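Local coordinates for sugar ABC transporter, sugar-binding protein (Streptococcus pneumoniae, PDB 2HEU) that probably binds sugars outside the cell and hands them to the membrane-spanning part of an ABC transporter, at residues F167-A172 with L375-V380; A174-G179 with A237-V242; V220-R225 with G383-M388. All coordinates share one frame; numbering follows the deposited sequence.

Contact 1 of 3, residues F167-A172 with L375-V380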
ATOM      1  N   PHE A 167       1.526  20.382  -8.574  1.00  8.08           N
ATOM      2  CA  PHE A 167       2.034  19.057  -8.374  1.00  8.31           C
ATOM      3  C   PHE A 167       3.478  18.884  -8.735  1.00  8.07           C
ATOM      4  O   PHE A 167       3.962  19.401  -9.725  1.00  8.57           O
ATOM      5  CB  PHE A 167       1.294  18.000  -9.294  1.00  8.42           C
ATOM      6  CG  PHE A 167      -0.205  17.901  -9.019  1.00  8.08           C
ATOM      7  CD1 PHE A 167      -0.705  17.376  -7.838  1.00  8.50           C
ATOM      8  CD2 PHE A 167      -1.077  18.283 -10.025  1.00  8.30           C
ATOM      9  CE1 PHE A 167      -2.065  17.226  -7.659  1.00  9.10           C
ATOM     10  CE2 PHE A 167      -2.471  18.122  -9.811  1.00  8.43           C
ATOM     11  CZ  PHE A 167      -2.937  17.605  -8.663  1.00  9.06           C
ATOM     12  N   GLY A 168       4.144  18.010  -7.965  1.00  8.05           N
ATOM     13  CA  GLY A 168       5.351  17.315  -8.430  1.00  7.79           C
ATOM     14  C   GLY A 168       4.965  15.944  -8.962  1.00  7.59           C
ATOM     15  O   GLY A 168       4.445  15.127  -8.234  1.00  8.81           O
ATOM     16  N   ILE A 169       5.206  15.709 -10.234  1.00  7.81           N
ATOM     17  CA  ILE A 169       4.914  14.442 -10.902  1.00  7.56           C
ATOM     18  C   ILE A 169       6.251  13.887 -11.433  1.00  7.83           C
ATOM     19  O   ILE A 169       7.017  14.587 -12.098  1.00  8.40           O
ATOM     20  CB  ILE A 169       3.899  14.569 -12.047  1.00  7.94           C
ATOM     21  CG1 ILE A 169       2.568  15.125 -11.516  1.00  8.55           C
ATOM     22  CG2 ILE A 169       3.686  13.271 -12.752  1.00  8.75           C
ATOM     23  CD1 ILE A 169       1.818  14.261 -10.524  1.00  9.33           C
ATOM     24  N   ALA A 170       6.484  12.641 -11.104  1.00  7.91           N
ATOM     25  CA  ALA A 170       7.734  11.964 -11.474  1.00  8.25           C
ATOM     26  C   ALA A 170       7.512  11.272 -12.858  1.00  8.12           C
ATOM     27  O   ALA A 170       7.245  10.079 -12.902  1.00  8.46           O
ATOM     28  CB  ALA A 170       8.143  10.933 -10.416  1.00  9.30           C
ATOM     29  N   GLY A 171       7.654  12.036 -13.937  1.00  8.39           N
ATOM     30  CA  GLY A 171       7.401  11.499 -15.248  1.00  8.72           C
ATOM     31  C   GLY A 171       8.215  10.264 -15.633  1.00  9.43           C
ATOM     32  O   GLY A 171       7.747   9.475 -16.468  1.00 11.14           O
ATOM     33  N   ALA A 172       9.403  10.137 -15.053  1.00  9.70           N
ATOM     34  CA  ALA A 172      10.255   8.978 -15.340  1.00 11.50           C
ATOM     35  C   ALA A 172       9.887   7.753 -14.484  1.00 12.00           C
ATOM     36  O   ALA A 172      10.391   6.669 -14.796  1.00 15.79           O
ATOM     37  CB  ALA A 172      11.714   9.323 -15.117  1.00 13.45           C
ATOM     38  N   LEU A 375       0.730   2.925 -18.853  1.00  8.15           N
ATOM     39  CA  LEU A 375      -0.354   3.568 -19.593  1.00  8.08           C
ATOM     40  C   LEU A 375      -0.863   4.796 -18.843  1.00  8.06           C
ATOM     41  O   LEU A 375      -1.302   5.779 -19.467  1.00  8.56           O
ATOM     42  CB  LEU A 375      -1.463   2.591 -19.919  1.00  8.58           C
ATOM     43  CG  LEU A 375      -2.318   2.013 -18.784  1.00  8.58           C
ATOM     44  CD1 LEU A 375      -3.472   2.931 -18.380  1.00  9.50           C
ATOM     45  CD2 LEU A 375      -2.843   0.616 -19.119  1.00  9.68           C
ATOM     46  N   THR A 376      -0.793   4.785 -17.518  1.00  7.47           N
ATOM     47  CA  THR A 376      -1.232   5.891 -16.719  1.00  7.67           C
ATOM     48  C   THR A 376      -0.342   7.108 -16.951  1.00  7.83           C
ATOM     49  O   THR A 376      -0.806   8.219 -17.271  1.00  8.05           O
ATOM     50  CB  THR A 376      -1.236   5.519 -15.231  1.00  7.61           C
ATOM     51  OG1 THR A 376      -2.178   4.430 -15.025  1.00  8.21           O
ATOM     52  CG2 THR A 376      -1.632   6.698 -14.353  1.00  8.54           C
ATOM     53  N   MET A 377       0.983   6.907 -16.811  1.00  8.25           N
ATOM     54  CA  MET A 377       1.910   8.033 -16.963  1.00  8.67           C
ATOM     55  C   MET A 377       1.927   8.478 -18.424  1.00  8.13           C
ATOM     56  O   MET A 377       2.069   9.681 -18.701  1.00  8.67           O
ATOM     57  CB  MET A 377       3.291   7.641 -16.480  1.00  8.69           C
ATOM     58  CG  MET A 377       4.268   8.829 -16.410  1.00  9.49           C
ATOM     59  SD  MET A 377       3.756  10.157 -15.313  1.00  9.34           S
ATOM     60  CE  MET A 377       4.153   9.444 -13.727  1.00  9.62           C
ATOM     61  N   ASN A 378       1.817   7.550 -19.366  1.00  8.37           N
ATOM     62  CA  ASN A 378       1.839   7.960 -20.794  1.00  8.72           C
ATOM     63  C   ASN A 378       0.650   8.813 -21.104  1.00  8.23           C
ATOM     64  O   ASN A 378       0.754   9.698 -21.963  1.00  9.48           O
ATOM     65  CB  ASN A 378       1.855   6.729 -21.705  1.00  9.77           C
ATOM     66  CG  ASN A 378       3.188   6.066 -21.794  1.00 12.05           C
ATOM     67  OD1 ASN A 378       4.148   6.511 -21.175  1.00 16.57           O
ATOM     68  ND2 ASN A 378       3.300   4.918 -22.447  1.00 13.82           N
ATOM     69  N   TYR A 379      -0.486   8.623 -20.453  1.00  8.04           N
ATOM     70  CA  TYR A 379      -1.610   9.532 -20.631  1.00  7.98           C
ATOM     71  C   TYR A 379      -1.292  10.912 -20.083  1.00  8.06           C
ATOM     72  O   TYR A 379      -1.591  11.935 -20.706  1.00  8.56           O
ATOM     73  CB  TYR A 379      -2.911   8.968 -20.007  1.00  8.46           C
ATOM     74  CG  TYR A 379      -4.065   9.911 -20.238  1.00  8.05           C
ATOM     75  CD1 TYR A 379      -4.632  10.012 -21.503  1.00  8.60           C
ATOM     76  CD2 TYR A 379      -4.531  10.735 -19.262  1.00  8.35           C
ATOM     77  CE1 TYR A 379      -5.610  10.943 -21.786  1.00  8.82           C
ATOM     78  CE2 TYR A 379      -5.534  11.669 -19.487  1.00  8.91           C
ATOM     79  CZ  TYR A 379      -6.063  11.781 -20.791  1.00  8.70           C
ATOM     80  OH  TYR A 379      -7.003  12.707 -21.094  1.00  9.51           O
ATOM     81  N   VAL A 380      -0.701  10.990 -18.898  1.00  8.29           N
ATOM     82  CA  VAL A 380      -0.295  12.316 -18.371  1.00  8.41           C
ATOM     83  C   VAL A 380       0.643  12.993 -19.383  1.00  8.70           C
ATOM     84  O   VAL A 380       0.497  14.191 -19.624  1.00  9.98           O
ATOM     85  CB  VAL A 380       0.278  12.198 -16.984  1.00  8.60           C
ATOM     86  CG1 VAL A 380       0.695  13.599 -16.459  1.00 10.39           C
ATOM     87  CG2 VAL A 380      -0.707  11.550 -16.028  1.00  9.56           C
TER
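M377 reaches out from helix 370-382 and lies against the loop I169-G171, within the lobe of the periplasmic-binding-protein fold that carries the C-terminal helices. It supplies most of the helix's share of the contact. The closest pair of CA atoms, M377 CA and G171 CA, is 6.7 Å apart, so a long side chain has to span the gap. At CB the chain heads straight for the loop: CG stands anti to the backbone N (chi1 -171°), which extends the methionine away from its helix. CG is the first atom to touch, 3.5 Å from G171 O. Bends at chi2 (60°) and chi3 (77°) then curl the thioether along the loop instead of driving it past. The sulfur touches two partners, with SD 3.9 Å from G171 CA and 4.0 Å from I169 CG2. The methyl group also meets the isoleucine, M377 CE lying 4.0 Å from I169 CG2, and the two side chains run alongside in opposite senses. I169 presents this branch because CG2 is anti to its own backbone N. The 157 Å² buried is therefore mainly a methionine on a backbone turn with one aliphatic branch beside it. Backbone hydrogen bonds of G168 with M253 and of G171 with W234 tie the loop to its surroundings, and A174 and L177 also touch M377. The tip ends against a carbonyl: M377 CE is 3.3 Å from A170 O.

Contact 2 of 3, residues A174-G179 with A237-V242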
ATOM      1  N   ALA A 174       6.727   5.925 -13.505  1.00  9.38           N
ATOM      2  CA  ALA A 174       5.273   5.730 -13.709  1.00  8.79           C
ATOM      3  C   ALA A 174       4.589   5.088 -12.515  1.00  8.22           C
ATOM      4  O   ALA A 174       3.410   5.363 -12.274  1.00  8.72           O
ATOM      5  CB  ALA A 174       5.076   4.868 -14.968  1.00 10.76           C
ATOM      6  N   TRP A 175       5.310   4.208 -11.781  1.00  8.30           N
ATOM      7  CA  TRP A 175       4.689   3.539 -10.624  1.00  8.69           C
ATOM      8  C   TRP A 175       4.089   4.525  -9.668  1.00  8.09           C
ATOM      9  O   TRP A 175       3.156   4.187  -8.917  1.00  8.38           O
ATOM     10  CB  TRP A 175       5.698   2.651  -9.907  1.00  8.52           C
ATOM     11  CG  TRP A 175       6.851   3.355  -9.278  1.00  9.29           C
ATOM     12  CD1 TRP A 175       8.123   3.522  -9.769  1.00 10.42           C
ATOM     13  CD2 TRP A 175       6.870   3.966  -7.988  1.00  9.86           C
ATOM     14  NE1 TRP A 175       8.919   4.175  -8.842  1.00 10.90           N
ATOM     15  CE2 TRP A 175       8.144   4.470  -7.764  1.00 10.95           C
ATOM     16  CE3 TRP A 175       5.916   4.150  -6.979  1.00 10.93           C
ATOM     17  CZ2 TRP A 175       8.538   5.142  -6.531  1.00 12.79           C
ATOM     18  CZ3 TRP A 175       6.278   4.827  -5.827  1.00 13.71           C
ATOM     19  CH2 TRP A 175       7.573   5.302  -5.645  1.00 13.67           C
ATOM     20  N   THR A 176       4.610   5.744  -9.570  1.00  8.17           N
ATOM     21  CA  THR A 176       4.122   6.701  -8.639  1.00  8.07           C
ATOM     22  C   THR A 176       2.624   7.033  -8.774  1.00  7.66           C
ATOM     23  O   THR A 176       2.029   7.487  -7.803  1.00  8.73           O
ATOM     24  CB  THR A 176       4.947   8.036  -8.645  1.00  9.06           C
ATOM     25  OG1 THR A 176       4.809   8.644  -9.926  1.00  8.88           O
ATOM     26  CG2 THR A 176       6.420   7.819  -8.279  1.00  9.16           C
ATOM     27  N   LEU A 177       2.104   6.855  -9.978  1.00  8.15           N
ATOM     28  CA  LEU A 177       0.682   7.125 -10.264  1.00  8.10           C
ATOM     29  C   LEU A 177      -0.211   5.881 -10.294  1.00  8.10           C
ATOM     30  O   LEU A 177      -1.388   5.996 -10.600  1.00  8.22           O
ATOM     31  CB  LEU A 177       0.537   7.925 -11.573  1.00  7.97           C
ATOM     32  CG  LEU A 177       1.141   9.311 -11.538  1.00  8.60           C
ATOM     33  CD1 LEU A 177       0.849  10.015 -12.852  1.00  9.21           C
ATOM     34  CD2 LEU A 177       0.664  10.128 -10.337  1.00  9.79           C
ATOM     35  N   ASN A 178       0.357   4.723  -9.934  1.00  8.07           N
ATOM     36  CA  ASN A 178      -0.512   3.514  -9.879  1.00  8.28           C
ATOM     37  C   ASN A 178      -1.677   3.771  -8.932  1.00  8.30           C
ATOM     38  O   ASN A 178      -2.839   3.538  -9.302  1.00  8.21           O
ATOM     39  CB  ASN A 178       0.383   2.355  -9.396  1.00  8.76           C
ATOM     40  CG  ASN A 178      -0.329   1.058  -9.412  1.00  8.66           C
ATOM     41  OD1 ASN A 178       0.033   0.196  -8.473  1.00 13.81           O
ATOM     42  ND2 ASN A 178      -1.109   0.750 -10.342  1.00  7.64           N
ATOM     43  N   GLY A 179      -1.418   4.233  -7.695  1.00  7.87           N
ATOM     44  CA  GLY A 179      -2.507   4.459  -6.803  1.00  8.05           C
ATOM     45  C   GLY A 179      -3.483   5.497  -7.270  1.00  7.34           C
ATOM     46  O   GLY A 179      -4.690   5.405  -7.048  1.00  8.25           O
ATOM     47  N   ALA A 237      11.489  13.557 -14.557  1.00 10.19           N
ATOM     48  CA  ALA A 237      11.753  13.587 -13.128  1.00  9.28           C
ATOM     49  C   ALA A 237      11.509  12.227 -12.505  1.00  8.62           C
ATOM     50  O   ALA A 237      10.562  11.500 -12.831  1.00 10.14           O
ATOM     51  CB  ALA A 237      10.843  14.605 -12.498  1.00  9.85           C
ATOM     52  N   GLY A 238      12.366  11.876 -11.541  1.00  9.32           N
ATOM     53  CA  GLY A 238      12.227  10.680 -10.784  1.00  9.78           C
ATOM     54  C   GLY A 238      11.563  10.931  -9.431  1.00  9.02           C
ATOM     55  O   GLY A 238      11.299  12.041  -8.976  1.00  9.44           O
ATOM     56  N   TYR A 239      11.317   9.821  -8.755  1.00  9.62           N
ATOM     57  CA  TYR A 239      10.750   9.850  -7.374  1.00  9.85           C
ATOM     58  C   TYR A 239      11.508  10.783  -6.508  1.00  9.35           C
ATOM     59  O   TYR A 239      10.888  11.636  -5.820  1.00  9.41           O
ATOM     60  CB  TYR A 239      10.727   8.437  -6.828  1.00 12.53           C
ATOM     61  CG  TYR A 239      10.276   8.289  -5.421  1.00 11.59           C
ATOM     62  CD1 TYR A 239       8.963   8.613  -5.050  1.00 12.75           C
ATOM     63  CD2 TYR A 239      11.101   7.869  -4.484  1.00 15.10           C
ATOM     64  CE1 TYR A 239       8.541   8.412  -3.717  1.00 11.53           C
ATOM     65  CE2 TYR A 239      10.693   7.666  -3.156  1.00 15.21           C
ATOM     66  CZ  TYR A 239       9.407   7.944  -2.800  1.00 12.00           C
ATOM     67  OH  TYR A 239       8.937   7.728  -1.505  1.00 12.11           O
ATOM     68  N   THR A 240      12.830  10.670  -6.407  1.00  9.94           N
ATOM     69  CA  THR A 240      13.548  11.527  -5.461  1.00 11.24           C
ATOM     70  C   THR A 240      13.432  12.996  -5.837  1.00  9.96           C
ATOM     71  O   THR A 240      13.408  13.861  -4.983  1.00 11.25           O
ATOM     72  CB  THR A 240      15.066  11.153  -5.328  1.00 14.06           C
ATOM     73  OG1 THR A 240      15.680  11.184  -6.623  1.00 22.51           O
ATOM     74  CG2 THR A 240      15.150   9.790  -4.644  1.00 14.85           C
ATOM     75  N   ASP A 241      13.341  13.274  -7.137  1.00  9.41           N
ATOM     76  CA  ASP A 241      13.194  14.631  -7.594  1.00  9.43           C
ATOM     77  C   ASP A 241      11.892  15.210  -7.063  1.00  9.51           C
ATOM     78  O   ASP A 241      11.867  16.415  -6.686  1.00 10.47           O
ATOM     79  CB  ASP A 241      13.194  14.720  -9.111  1.00  9.91           C
ATOM     80  CG  ASP A 241      14.496  14.287  -9.777  1.00 10.52           C
ATOM     81  OD1 ASP A 241      15.584  14.374  -9.160  1.00 12.35           O
ATOM     82  OD2 ASP A 241      14.406  13.914 -10.982  1.00 12.20           O
ATOM     83  N   VAL A 242      10.768  14.478  -7.112  0.50  9.60           N
ATOM     84  CA  VAL A 242       9.483  15.029  -6.600  0.50  7.96           C
ATOM     85  C   VAL A 242       9.371  15.008  -5.104  0.50  8.03           C
ATOM     86  O   VAL A 242       8.702  15.890  -4.548  0.50  8.52           O
ATOM     87  CB  VAL A 242       8.214  14.386  -7.246  0.50  8.25           C
ATOM     88  CG1 VAL A 242       8.366  14.542  -8.781  0.50 10.69           C
ATOM     89  CG2 VAL A 242       8.015  12.949  -6.818  0.50  8.59           C
TER
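W175 and Y239 meet obliquely, with ring planes inclined at 49° and the centroid of the tryptophan six-membered ring 5.1 Å from that of the tyrosine. W175 CH2 lies over one face of the tyrosine ring, displaced toward its rim, with Y239 CD1 the closest atom at 3.6 Å; W175 CZ2 is 3.8 Å from Y239 CG. The indole is carried there by a chi1 of 64°, which places CG between the backbone N and the carbonyl carbon. T176 adds its methyl, T176 CG2 being 4.2 Å from Y239 CD1, while its hydroxyl bonds to D173 O. D173 also accepts from Y239 N through OD2, so the residue just before 174-179 links both sides. The helix starting at Y239 has G238 at its N-cap, and G238 N donates to D241 OD2 at 2.9 Å with an N-H...O angle of 170°, above the carboxylate plane.

The contact thus joins the 3-10 segment 174-177 leading into helix 178-189 to the start of helix 239-247. Carbon meets carbon throughout, which implies cohesion by dispersion and burial of apolar surface, while the hydrogen bonds beside it run between side chains and backbone.

Contact 3 of 3, residues V220-R225 with G383-M388; sequences VMDILR and GDKQGM
R225 and G383 bury the most surface here: the guanidinium lies flat on the glycine. G383 CA sits 3.4 Å above the guanidinium plane, over its centre, and R225 NE is 3.5 Å from G383 N, a packing distance with no bond between them. The arginine gets there by folding: bends at chi2 and chi3 (70°) turn the group over the glycine in the conformer described, one of two deposited. Its NE is spoken for by V380 O, a carbonyl in the last turns of helix 370-382, which helps to orient the group in this conformer. G383 leaves that helix with a positive phi of 71°, a backbone shape that favours glycine, and having no side chain it admits the flat group at close range.

M221 is the third main contributor, in looser packing: M221 CG is 4.6 Å from M388 CE. D222 and K385 lie roughly perpendicular, with opposite charges too far apart for a salt bridge, D222 OD2 lying 4.5 Å from K385 NZ. One water bridges them, donating to D222 OD2 at 2.7 Å and accepting from K385 NZ at 2.8 Å; K385 too has a second conformer. The other carboxylate oxygen of D222 bonds to Y379 OH. D384 occupies the N-cap of the next helix, its OD1 accepting from G387 N with an N-H...O angle of 159°.

Helix 370-382 packs beside both segments: M221 touches its T376 and V380, while K385 and M388 touch its Y379. The contact thus brings the end of helix 212-222 against the bend between helices 370-382 and 385-396.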
ATOM      1  N   VAL A 220     -10.709  12.385 -13.986  1.00  8.09           N
ATOM      2  CA  VAL A 220      -9.811  12.374 -12.807  1.00  7.96           C
ATOM      3  C   VAL A 220      -8.342  12.464 -13.265  1.00  7.64           C
ATOM      4  O   VAL A 220      -7.534  13.225 -12.712  1.00  7.75           O
ATOM      5  CB  VAL A 220     -10.094  11.198 -11.912  1.00  8.39           C
ATOM      6  CG1 VAL A 220      -9.125  11.196 -10.720  1.00  9.56           C
ATOM      7  CG2 VAL A 220     -11.525  11.223 -11.406  1.00  9.71           C
ATOM      8  N   MET A 221      -7.959  11.687 -14.287  1.00  7.58           N
ATOM      9  CA  MET A 221      -6.607  11.778 -14.826  1.00  7.26           C
ATOM     10  C   MET A 221      -6.306  13.162 -15.353  1.00  7.48           C
ATOM     11  O   MET A 221      -5.147  13.642 -15.235  1.00  8.11           O
ATOM     12  CB  MET A 221      -6.382  10.733 -15.921  1.00  7.55           C
ATOM     13  CG  MET A 221      -6.265   9.311 -15.433  1.00  7.97           C
ATOM     14  SD  MET A 221      -5.003   9.025 -14.181  1.00  8.46           S
ATOM     15  CE  MET A 221      -3.562   9.775 -14.963  1.00 10.13           C
ATOM     16  N   ASP A 222      -7.297  13.842 -15.942  1.00  7.69           N
ATOM     17  CA  ASP A 222      -7.086  15.142 -16.506  1.00  7.90           C
ATOM     18  C   ASP A 222      -6.792  16.214 -15.501  1.00  8.05           C
ATOM     19  O   ASP A 222      -6.275  17.270 -15.855  1.00  8.42           O
ATOM     20  CB  ASP A 222      -8.263  15.563 -17.427  1.00  8.25           C
ATOM     21  CG  ASP A 222      -8.179  14.976 -18.791  1.00  9.28           C
ATOM     22  OD1 ASP A 222      -7.110  14.499 -19.214  1.00 10.50           O
ATOM     23  OD2 ASP A 222      -9.206  15.032 -19.528  1.00 10.62           O
ATOM     24  N   ILE A 223      -7.060  15.969 -14.207  1.00  8.08           N
ATOM     25  CA  ILE A 223      -6.617  16.919 -13.176  1.00  8.32           C
ATOM     26  C   ILE A 223      -5.114  17.120 -13.245  1.00  8.05           C
ATOM     27  O   ILE A 223      -4.591  18.195 -13.012  1.00  8.85           O
ATOM     28  CB  ILE A 223      -7.092  16.429 -11.788  1.00  8.21           C
ATOM     29  CG1 ILE A 223      -8.618  16.420 -11.724  1.00  9.35           C
ATOM     30  CG2 ILE A 223      -6.504  17.269 -10.662  1.00  9.12           C
ATOM     31  CD1 ILE A 223      -9.228  15.725 -10.506  1.00  9.82           C
ATOM     32  N   LEU A 224      -4.395  16.021 -13.562  1.00  7.61           N
ATOM     33  CA  LEU A 224      -2.930  16.050 -13.687  1.00  8.04           C
ATOM     34  C   LEU A 224      -2.419  16.649 -14.953  1.00  8.33           C
ATOM     35  O   LEU A 224      -1.201  16.781 -15.147  1.00  9.06           O
ATOM     36  CB  LEU A 224      -2.359  14.634 -13.488  1.00  8.26           C
ATOM     37  CG  LEU A 224      -2.756  13.912 -12.226  1.00  8.20           C
ATOM     38  CD1 LEU A 224      -2.032  12.560 -12.180  1.00  9.11           C
ATOM     39  CD2 LEU A 224      -2.500  14.745 -10.962  1.00 10.37           C
ATOM     40  N   ARG A 225      -3.331  17.019 -15.867  1.00  8.19           N
ATOM     41  CA  ARG A 225      -3.040  17.564 -17.197  0.50  8.84           C
ATOM     42  C   ARG A 225      -3.435  19.027 -17.301  1.00  8.49           C
ATOM     43  O   ARG A 225      -3.260  19.631 -18.357  1.00  9.99           O
ATOM     44  CB  ARG A 225      -3.730  16.728 -18.297  0.50  8.42           C
ATOM     45  CG  ARG A 225      -3.315  15.264 -18.284  0.50  9.70           C
ATOM     46  CD  ARG A 225      -3.219  14.661 -19.700  0.50 10.59           C
ATOM     47  NE  ARG A 225      -2.112  15.118 -20.547  0.50 10.57           N
ATOM     48  CZ  ARG A 225      -2.127  16.022 -21.523  0.50 10.14           C
ATOM     49  NH1 ARG A 225      -3.272  16.526 -21.939  0.50  9.58           N
ATOM     50  NH2 ARG A 225      -1.005  16.332 -22.129  0.50 12.78           N
ATOM     51  N   GLY A 383      -1.859  12.888 -23.261  1.00 11.59           N
ATOM     52  CA  GLY A 383      -3.237  13.198 -23.382  1.00 11.33           C
ATOM     53  C   GLY A 383      -4.004  12.356 -24.417  1.00 10.24           C
ATOM     54  O   GLY A 383      -5.126  12.752 -24.780  1.00 10.95           O
ATOM     55  N   ASP A 384      -3.437  11.267 -24.870  1.00 10.39           N
ATOM     56  CA  ASP A 384      -4.069  10.465 -25.940  1.00  9.83           C
ATOM     57  C   ASP A 384      -5.140   9.541 -25.302  1.00  9.58           C
ATOM     58  O   ASP A 384      -4.810   8.483 -24.752  1.00  9.20           O
ATOM     59  CB  ASP A 384      -3.017   9.704 -26.709  1.00 11.07           C
ATOM     60  CG  ASP A 384      -3.606   8.905 -27.841  1.00 11.90           C
ATOM     61  OD1 ASP A 384      -4.814   8.812 -27.979  1.00 11.44           O
ATOM     62  OD2 ASP A 384      -2.729   8.335 -28.550  1.00 17.68           O
ATOM     63  N   LYS A 385      -6.383   9.953 -25.332  1.00  9.39           N
ATOM     64  CA  LYS A 385      -7.465   9.183 -24.674  0.50  8.76           C
ATOM     65  C   LYS A 385      -7.701   7.847 -25.315  1.00  8.91           C
ATOM     66  O   LYS A 385      -7.761   6.838 -24.625  1.00  8.73           O
ATOM     67  CB  LYS A 385      -8.756  10.037 -24.627  0.50  8.95           C
ATOM     68  CG  LYS A 385      -8.607  11.400 -24.021  0.50  8.85           C
ATOM     69  CD  LYS A 385      -9.914  12.113 -24.057  0.50  9.17           C
ATOM     70  CE  LYS A 385      -9.978  13.326 -23.223  0.50 10.25           C
ATOM     71  NZ  LYS A 385      -9.338  14.487 -23.989  0.50 12.79           N
ATOM     72  N   GLN A 386      -7.884   7.822 -26.644  1.00  9.73           N
ATOM     73  CA  GLN A 386      -8.075   6.542 -27.314  1.00  9.83           C
ATOM     74  C   GLN A 386      -6.870   5.640 -27.080  1.00  9.59           C
ATOM     75  O   GLN A 386      -7.014   4.423 -26.921  1.00 10.09           O
ATOM     76  CB  GLN A 386      -8.375   6.752 -28.795  1.00 10.08           C
ATOM     77  CG  GLN A 386      -8.721   5.400 -29.492  1.00 11.25           C
ATOM     78  CD  GLN A 386     -10.065   4.873 -28.980  1.00 12.46           C
ATOM     79  OE1 GLN A 386     -10.071   3.728 -28.412  1.00 14.60           O
ATOM     80  NE2 GLN A 386     -11.103   5.575 -29.123  1.00 12.69           N
ATOM     81  N   GLY A 387      -5.668   6.192 -27.127  1.00  9.34           N
ATOM     82  CA  GLY A 387      -4.490   5.418 -26.885  1.00 10.06           C
ATOM     83  C   GLY A 387      -4.502   4.761 -25.517  1.00  8.80           C
ATOM     84  O   GLY A 387      -4.104   3.628 -25.337  1.00  9.72           O
ATOM     85  N   MET A 388      -4.954   5.514 -24.489  1.00  8.60           N
ATOM     86  CA  MET A 388      -5.040   4.953 -23.150  1.00  8.31           C
ATOM     87  C   MET A 388      -6.051   3.812 -23.093  1.00  8.15           C
ATOM     88  O   MET A 388      -5.791   2.786 -22.478  1.00  7.97           O
ATOM     89  CB  MET A 388      -5.347   6.062 -22.110  1.00  8.12           C
ATOM     90  CG  MET A 388      -5.433   5.515 -20.717  1.00  8.13           C
ATOM     91  SD  MET A 388      -5.417   6.733 -19.421  1.00  8.66           S
ATOM     92  CE  MET A 388      -6.952   7.618 -19.656  1.00 10.65           C
TER
HETATM   93  O   HOH W   1      -9.399  16.320 -21.869  1.00 25.85           O

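Overall arrangement
From the N terminus the chain passes 167-172, 174-179 and 220-225 before any loop closes. Contact 2 closes first, when 237-242 returns to 174-179, tying the starts of helices 178-189 and 239-247. Some 130 residues later contact 1 closes a wide loop that encloses contact 2 entirely, tying loop 167-172 to helix 370-382. Contact 3 opens within both loops and closes last, so it crosses each of them and ties the end of helix 212-222 to the 383-388 bend. The centres of contacts 1 and 2 lie about 7 Å apart, those of 1 and 3 about 10 Å, and those of 2 and 3 about 17 Å. Contact 1 touches both others, through A172 with A237 and Y379 with D222.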